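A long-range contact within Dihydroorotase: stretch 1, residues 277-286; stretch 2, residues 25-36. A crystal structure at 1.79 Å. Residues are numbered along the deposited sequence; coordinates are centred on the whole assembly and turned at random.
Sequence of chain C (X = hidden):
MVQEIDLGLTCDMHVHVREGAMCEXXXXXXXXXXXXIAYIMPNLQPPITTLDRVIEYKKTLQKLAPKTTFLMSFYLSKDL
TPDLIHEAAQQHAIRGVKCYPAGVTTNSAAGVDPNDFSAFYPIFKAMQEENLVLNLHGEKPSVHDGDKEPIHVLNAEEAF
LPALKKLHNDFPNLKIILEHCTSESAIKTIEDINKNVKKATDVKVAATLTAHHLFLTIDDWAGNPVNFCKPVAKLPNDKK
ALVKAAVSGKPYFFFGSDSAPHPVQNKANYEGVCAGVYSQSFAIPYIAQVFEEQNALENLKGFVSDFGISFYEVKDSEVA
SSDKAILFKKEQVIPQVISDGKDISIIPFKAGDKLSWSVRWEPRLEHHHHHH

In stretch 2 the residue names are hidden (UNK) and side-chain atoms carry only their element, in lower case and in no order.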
ATOM      1  N   VAL C 277      -5.329   9.625  -8.364  1.00 10.78           N
ATOM      2  CA  VAL C 277      -4.751   9.292  -9.657  1.00 12.34           C
ATOM      3  C   VAL C 277      -5.281  10.302 -10.663  1.00 14.57           C
ATOM      4  O   VAL C 277      -6.473  10.625 -10.645  1.00 13.54           O
ATOM      5  CB  VAL C 277      -5.115   7.853 -10.071  1.00 14.25           C
ATOM      6  CG1 VAL C 277      -4.727   7.581 -11.541  1.00 13.72           C
ATOM      7  CG2 VAL C 277      -4.453   6.827  -9.112  1.00 14.39           C
ATOM      8  N   TYR C 278      -4.398  10.806 -11.533  1.00 15.81           N
ATOM      9  CA  TYR C 278      -4.780  11.781 -12.554  1.00 13.23           C
ATOM     10  C   TYR C 278      -5.026  11.065 -13.878  1.00 17.53           C
ATOM     11  O   TYR C 278      -4.080  10.635 -14.548  1.00 19.92           O
ATOM     12  CB  TYR C 278      -3.720  12.864 -12.734  1.00 17.54           C
ATOM     13  CG  TYR C 278      -4.098  13.771 -13.883  1.00 17.43           C
ATOM     14  CD1 TYR C 278      -5.102  14.713 -13.733  1.00 16.51           C
ATOM     15  CD2 TYR C 278      -3.498  13.638 -15.132  1.00 20.90           C
ATOM     16  CE1 TYR C 278      -5.488  15.541 -14.796  1.00 17.47           C
ATOM     17  CE2 TYR C 278      -3.880  14.460 -16.209  1.00 21.22           C
ATOM     18  CZ  TYR C 278      -4.879  15.398 -16.029  1.00 19.10           C
ATOM     19  OH  TYR C 278      -5.260  16.215 -17.088  1.00 20.04           O
ATOM     20  N   SER C 279      -6.292  10.992 -14.287  1.00 15.00           N
ATOM     21  CA  SER C 279      -6.661  10.281 -15.498  1.00 15.34           C
ATOM     22  C   SER C 279      -7.351  11.160 -16.537  1.00 18.04           C
ATOM     23  O   SER C 279      -7.718  10.648 -17.600  1.00 18.35           O
ATOM     24  CB  SER C 279      -7.567   9.085 -15.160  1.00 16.66           C
ATOM     25  OG  SER C 279      -8.724   9.514 -14.460  1.00 16.27           O
ATOM     26  N   GLN C 280      -7.529  12.458 -16.277  1.00 14.90           N
ATOM     27  CA  GLN C 280      -8.401  13.265 -17.142  1.00 15.54           C
ATOM     28  C   GLN C 280      -7.885  13.322 -18.574  1.00 20.58           C
ATOM     29  O   GLN C 280      -8.672  13.206 -19.523  1.00 16.21           O
ATOM     30  CB  GLN C 280      -8.547  14.676 -16.591  1.00 17.28           C
ATOM     31  CG  GLN C 280      -9.856  15.333 -16.995  1.00 14.88           C
ATOM     32  CD  GLN C 280     -11.028  14.742 -16.238  1.00 15.65           C
ATOM     33  OE1 GLN C 280     -11.151  14.938 -15.030  1.00 18.48           O
ATOM     34  NE2 GLN C 280     -11.876  13.980 -16.932  1.00 14.45           N
ATOM     35  N   SER C 281      -6.570  13.498 -18.751  1.00 20.23           N
ATOM     36  CA  SER C 281      -6.004  13.759 -20.080  1.00 21.17           C
ATOM     37  C   SER C 281      -6.245  12.629 -21.075  1.00 22.82           C
ATOM     38  O   SER C 281      -6.185  12.865 -22.291  1.00 22.92           O
ATOM     39  CB  SER C 281      -4.498  14.025 -19.972  1.00 21.88           C
ATOM     40  OG  SER C 281      -4.221  15.318 -19.445  1.00 18.90           O
ATOM     41  N   PHE C 282      -6.501  11.408 -20.612  1.00 18.80           N
ATOM     42  CA  PHE C 282      -6.724  10.293 -21.523  1.00 19.60           C
ATOM     43  C   PHE C 282      -7.896   9.450 -21.066  1.00 17.02           C
ATOM     44  O   PHE C 282      -7.928   8.243 -21.307  1.00 16.14           O
ATOM     45  CB  PHE C 282      -5.454   9.442 -21.667  1.00 20.13           C
ATOM     46  CG  PHE C 282      -4.276  10.233 -22.146  1.00 19.05           C
ATOM     47  CD1 PHE C 282      -4.060  10.418 -23.503  1.00 26.96           C
ATOM     48  CD2 PHE C 282      -3.409  10.831 -21.249  1.00 22.83           C
ATOM     49  CE1 PHE C 282      -2.988  11.165 -23.953  1.00 27.11           C
ATOM     50  CE2 PHE C 282      -2.340  11.585 -21.692  1.00 26.15           C
ATOM     51  CZ  PHE C 282      -2.131  11.752 -23.047  1.00 25.06           C
ATOM     52  N   ALA C 283      -8.880  10.093 -20.426  1.00 16.59           N
ATOM     53  CA  ALA C 283      -9.947   9.383 -19.730  1.00 16.98           C
ATOM     54  C   ALA C 283     -10.611   8.332 -20.615  1.00 19.68           C
ATOM     55  O   ALA C 283     -10.634   7.146 -20.279  1.00 16.20           O
ATOM     56  CB  ALA C 283     -10.971  10.399 -19.212  1.00 15.01           C
ATOM     57  N   ILE C 284     -11.161   8.739 -21.755  1.00 16.49           N
ATOM     58  CA  ILE C 284     -11.901   7.772 -22.558  1.00 16.00           C
ATOM     59  C   ILE C 284     -10.962   6.740 -23.185  1.00 15.98           C
ATOM     60  O   ILE C 284     -11.291   5.544 -23.171  1.00 18.06           O
ATOM     61  CB  ILE C 284     -12.761   8.477 -23.622  1.00 18.30           C
ATOM     62  CG1 ILE C 284     -13.767   9.405 -22.935  1.00 17.23           C
ATOM     63  CG2 ILE C 284     -13.505   7.439 -24.449  1.00 20.55           C
ATOM     64  CD1 ILE C 284     -14.782   8.662 -22.076  1.00 20.46           C
ATOM     65  N   PRO C 285      -9.806   7.128 -23.745  1.00 16.99           N
ATOM     66  CA  PRO C 285      -8.844   6.100 -24.201  1.00 20.00           C
ATOM     67  C   PRO C 285      -8.482   5.046 -23.154  1.00 20.45           C
ATOM     68  O   PRO C 285      -8.328   3.874 -23.525  1.00 21.07           O
ATOM     69  CB  PRO C 285      -7.626   6.931 -24.616  1.00 21.73           C
ATOM     70  CG  PRO C 285      -8.199   8.244 -25.043  1.00 25.53           C
ATOM     71  CD  PRO C 285      -9.362   8.488 -24.116  1.00 19.17           C
ATOM     72  N   TYR C 286      -8.347   5.409 -21.866  1.00 19.12           N
ATOM     73  CA  TYR C 286      -8.101   4.394 -20.836  1.00 16.58           C
ATOM     74  C   TYR C 286      -9.226   3.372 -20.805  1.00 15.61           C
ATOM     75  O   TYR C 286      -8.991   2.157 -20.760  1.00 17.27           O
ATOM     76  CB  TYR C 286      -7.977   5.027 -19.439  1.00 17.42           C
ATOM     77  CG  TYR C 286      -6.785   5.908 -19.166  1.00 14.69           C
ATOM     78  CD1 TYR C 286      -5.484   5.452 -19.371  1.00 18.99           C
ATOM     79  CD2 TYR C 286      -6.959   7.186 -18.657  1.00 17.08           C
ATOM     80  CE1 TYR C 286      -4.402   6.263 -19.103  1.00 17.41           C
ATOM     81  CE2 TYR C 286      -5.887   8.006 -18.377  1.00 17.60           C
ATOM     82  CZ  TYR C 286      -4.604   7.537 -18.607  1.00 14.95           C
ATOM     83  OH  TYR C 286      -3.551   8.356 -18.334  1.00 15.94           O
ATOM     84  N   UNK C  25      -4.839  24.412 -15.752  1.00 21.16           N
ATOM     85  CA  UNK C  25      -4.193  23.329 -16.480  1.00 20.77           C
ATOM     86  C   UNK C  25      -5.186  22.228 -16.820  1.00 19.05           C
ATOM     87  O   UNK C  25      -5.233  21.750 -17.955  1.00 20.35           O
ATOM     88  c   UNK C  25      -2.262  21.540 -16.123  1.00 21.86           C
ATOM     89  c   UNK C  25      -1.756  21.680 -17.553  1.00 22.63           C
ATOM     90  c   UNK C  25      -3.027  22.777 -15.652  1.00 18.48           C
ATOM     91  c   UNK C  25      -1.101  21.283 -15.172  1.00 23.45           C
ATOM     92  N   UNK C  26      -6.008  21.832 -15.852  1.00 17.16           N
ATOM     93  CA  UNK C  26      -6.713  20.560 -15.942  1.00 19.85           C
ATOM     94  C   UNK C  26      -8.087  20.683 -16.591  1.00 14.74           C
ATOM     95  O   UNK C  26      -8.522  19.756 -17.272  1.00 15.85           O
ATOM     96  c   UNK C  26      -6.812  19.950 -14.534  1.00 21.32           C
ATOM     97  c   UNK C  26      -5.428  19.475 -14.102  1.00 18.70           C
ATOM     98  c   UNK C  26      -7.816  18.807 -14.501  1.00 23.90           C
ATOM     99  N   UNK C  27      -8.780  21.795 -16.388  1.00 16.10           N
ATOM    100  CA  UNK C  27     -10.141  21.910 -16.905  1.00 20.08           C
ATOM    101  C   UNK C  27     -10.222  21.744 -18.417  1.00 17.80           C
ATOM    102  O   UNK C  27     -11.141  21.045 -18.881  1.00 18.95           O
ATOM    103  o   UNK C  27     -10.764  23.301 -15.027  1.00 19.49           O
ATOM    104  c   UNK C  27     -12.205  23.364 -16.964  1.00 18.37           C
ATOM    105  c   UNK C  27     -10.759  23.242 -16.455  1.00 19.86           C
ATOM    106  N   UNK C  28      -9.311  22.295 -19.228  1.00 21.71           N
ATOM    107  CA  UNK C  28      -9.343  21.982 -20.668  1.00 21.82           C
ATOM    108  C   UNK C  28      -9.109  20.514 -20.976  1.00 22.77           C
ATOM    109  O   UNK C  28      -9.539  20.047 -22.040  1.00 23.52           O
ATOM    110  c   UNK C  28      -8.227  22.864 -21.250  1.00 23.19           C
ATOM    111  c   UNK C  28      -8.278  23.299 -18.913  1.00 18.77           C
ATOM    112  c   UNK C  28      -8.034  23.963 -20.259  1.00 22.28           C
ATOM    113  N   UNK C  29      -8.439  19.766 -20.088  1.00 18.97           N
ATOM    114  CA  UNK C  29      -8.170  18.358 -20.353  1.00 19.04           C
ATOM    115  C   UNK C  29      -9.412  17.483 -20.266  1.00 15.82           C
ATOM    116  O   UNK C  29      -9.366  16.330 -20.713  1.00 18.27           O
ATOM    117  c   UNK C  29      -7.105  17.829 -19.381  1.00 18.72           C
ATOM    118  c   UNK C  29      -5.867  18.710 -19.288  1.00 18.74           C
ATOM    119  c   UNK C  29      -3.729  19.314 -20.472  1.00 30.29           C
ATOM    120  c   UNK C  29      -5.094  18.654 -20.603  1.00 24.57           C
ATOM    121  n   UNK C  29      -3.872  20.778 -20.260  1.00 36.75           N
ATOM    122  N   UNK C  30     -10.511  17.978 -19.683  1.00 15.59           N
ATOM    123  CA  UNK C  30     -11.756  17.222 -19.730  1.00 18.04           C
ATOM    124  C   UNK C  30     -12.125  16.936 -21.180  1.00 16.04           C
ATOM    125  O   UNK C  30     -12.289  15.778 -21.584  1.00 15.72           O
ATOM    126  c   UNK C  30     -12.875  17.976 -18.988  1.00 15.91           C
ATOM    127  c   UNK C  30     -14.185  17.215 -19.099  1.00 17.91           C
ATOM    128  c   UNK C  30     -13.363  19.192 -16.746  1.00 15.79           C
ATOM    129  c   UNK C  30     -12.481  18.195 -17.515  1.00 18.46           C
ATOM    130  N   UNK C  31     -12.192  17.989 -21.999  1.00 20.29           N
ATOM    131  CA  UNK C  31     -12.473  17.802 -23.421  1.00 20.90           C
ATOM    132  C   UNK C  31     -11.382  16.991 -24.111  1.00 16.43           C
ATOM    133  O   UNK C  31     -11.681  16.088 -24.900  1.00 21.95           O
ATOM    134  c   UNK C  31     -13.629  20.374 -26.099  1.00 34.06           C
ATOM    135  c   UNK C  31     -13.319  19.024 -25.490  1.00 24.58           C
ATOM    136  n   UNK C  31     -14.672  20.097 -29.606  1.00 25.81           N
ATOM    137  n   UNK C  31     -13.662  20.306 -27.559  1.00 32.76           N
ATOM    138  c   UNK C  31     -14.763  20.138 -28.287  1.00 29.67           C
ATOM    139  n   UNK C  31     -15.952  20.027 -27.711  1.00 30.58           N
ATOM    140  c   UNK C  31     -12.646  19.156 -24.112  1.00 23.47           C
ATOM    141  N   UNK C  32     -10.110  17.279 -23.811  1.00 20.79           N
ATOM    142  CA  UNK C  32      -9.014  16.600 -24.503  1.00 22.82           C
ATOM    143  C   UNK C  32      -9.054  15.098 -24.274  1.00 25.53           C
ATOM    144  O   UNK C  32      -8.730  14.316 -25.176  1.00 23.13           O
ATOM    145  c   UNK C  32      -7.488  18.622 -24.470  1.00 24.90           C
ATOM    146  o   UNK C  32      -8.326  19.140 -25.236  1.00 29.32           O
ATOM    147  c   UNK C  32      -7.669  17.175 -24.057  1.00 24.43           C
ATOM    148  o   UNK C  32      -6.508  19.245 -24.022  1.00 28.27           O
ATOM    149  N   UNK C  33      -9.448  14.671 -23.069  1.00 20.84           N
ATOM    150  CA  UNK C  33      -9.623  13.270 -22.761  1.00 16.29           C
ATOM    151  C   UNK C  33     -10.882  12.624 -23.289  1.00 16.22           C
ATOM    152  O   UNK C  33     -11.090  11.427 -23.072  1.00 18.20           O
ATOM    153  N   UNK C  34     -11.735  13.372 -23.980  1.00 19.16           N
ATOM    154  CA  UNK C  34     -12.887  12.796 -24.635  1.00 16.94           C
ATOM    155  C   UNK C  34     -14.199  12.932 -23.896  1.00 18.81           C
ATOM    156  O   UNK C  34     -15.131  12.186 -24.204  1.00 20.10           O
ATOM    157  N   UNK C  35     -14.309  13.866 -22.954  1.00 17.22           N
ATOM    158  CA  UNK C  35     -15.461  13.970 -22.056  1.00 12.29           C
ATOM    159  C   UNK C  35     -16.218  15.254 -22.363  1.00 13.99           C
ATOM    160  O   UNK C  35     -15.639  16.347 -22.340  1.00 16.30           O
ATOM    161  c   UNK C  35     -16.166  14.321 -19.666  1.00 13.67           C
ATOM    162  c   UNK C  35     -14.447  12.563 -20.234  1.00 13.59           C
ATOM    163  c   UNK C  35     -15.015  13.941 -20.580  1.00 14.33           C
ATOM    164  N   UNK C  36     -17.520  15.122 -22.616  1.00 15.35           N
ATOM    165  CA  UNK C  36     -18.385  16.263 -22.897  1.00 14.08           C
ATOM    166  C   UNK C  36     -19.016  16.842 -21.636  1.00 15.48           C
ATOM    167  O   UNK C  36     -19.123  18.068 -21.507  1.00 15.12           O
ATOM    168  o   UNK C  36     -20.458  16.875 -23.990  1.00 20.50           O
ATOM    169  c   UNK C  36     -19.490  15.845 -23.875  1.00 17.35           C
TER
HETATM  170  O   HOH W   1     -11.436  13.707 -19.746  1.00 16.34           O
HETATM  171  O   HOH W   2      -7.205  11.825 -25.075  1.00 22.17           O

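Position 25 carries four side-chain carbons forked at the second, which stay clear of stretch 1: Leu25, whose CG is 6.2 Å from Tyr278 OH. Position 26 has one carbon bearing two others, and one of these lies against the ring of Tyr278; this is Val26, with CG2 4.0 Å from Tyr278 CE1, an oblique approach. At 27 one carbon carries an oxygen and a carbon; the CA-to-CB bond points away from stretch 1 and the side chain makes no contact with it, which identifies Thr27. Three carbons at 28 close a ring onto the backbone N, so the residue is Pro28; lacking an N-H, it cannot bond to the preceding turn, and the helix kinks here.

Position 29 shows four carbons in a row ending in nitrogen: Lys29. Its CB lies 3.4 Å from Tyr278 OH and its CD 3.6 Å from Ser281 OG, while those two hydroxyls share a hydrogen bond (Tyr278 OH to Ser281 OG, 2.7 Å). The chain end leads away, and NZ donates to Leu25 O at 2.8 Å. Position 30 has four carbons forked at the first, one arm two carbons long, hence Ile30. Although its CA-to-CB bond points away, CG1 comes 3.9 Å from Gln280 CG.

At 31, three carbons, a nitrogen and a carbon carrying two more nitrogens define Arg31, whose CA-to-CB bond points away; the side chain makes no contact with stretch 1 and is bonded elsewhere in the structure. Position 32 has two carbons, the second bearing two oxygens. An acid one carbon shorter than glutamate, it is Asp32.

Positions 33 and 34 have no side-chain atoms: Gly33 and Gly34. An ideal CB on Gly33 would lie 2.0 Å from Gln280 O, a clash; instead its CA makes a CA-H...O contact with Gln280 O at 3.4 Å. Gly34 has phi 99° in a Schellman motif; a CB there would jam against the preceding carbonyl and sit 3.0 Å from Ile284 CG1.

Position 35 repeats one carbon carrying two, giving Val35, whose CG2 is 4.2 Å from both Ala283 CB and Ile284 CG1. Position 36, one carbon then one oxygen and out of reach, is Ser36.

The contact joins a helix end to a helix start. Ile284 N donates to Gly33 O at 3.0 Å and 166°, the sole direct hydrogen bond across the stretches. Water 1 links Gln280 NE2, at 2.9 Å from its O, to Ile30 O, also 2.9 Å from that water O; water 2 donates to Asp32 O (2.9 Å from its O) and Ser281 O (3.1 Å). Bare glycine backbone permits this close approach, and apolar contacts at Val26 and Val35 add to it; the two stretches bury 470 Å² between them, both sides summed.

Stretch 2 (25-36) LVTPKIRDGGVS
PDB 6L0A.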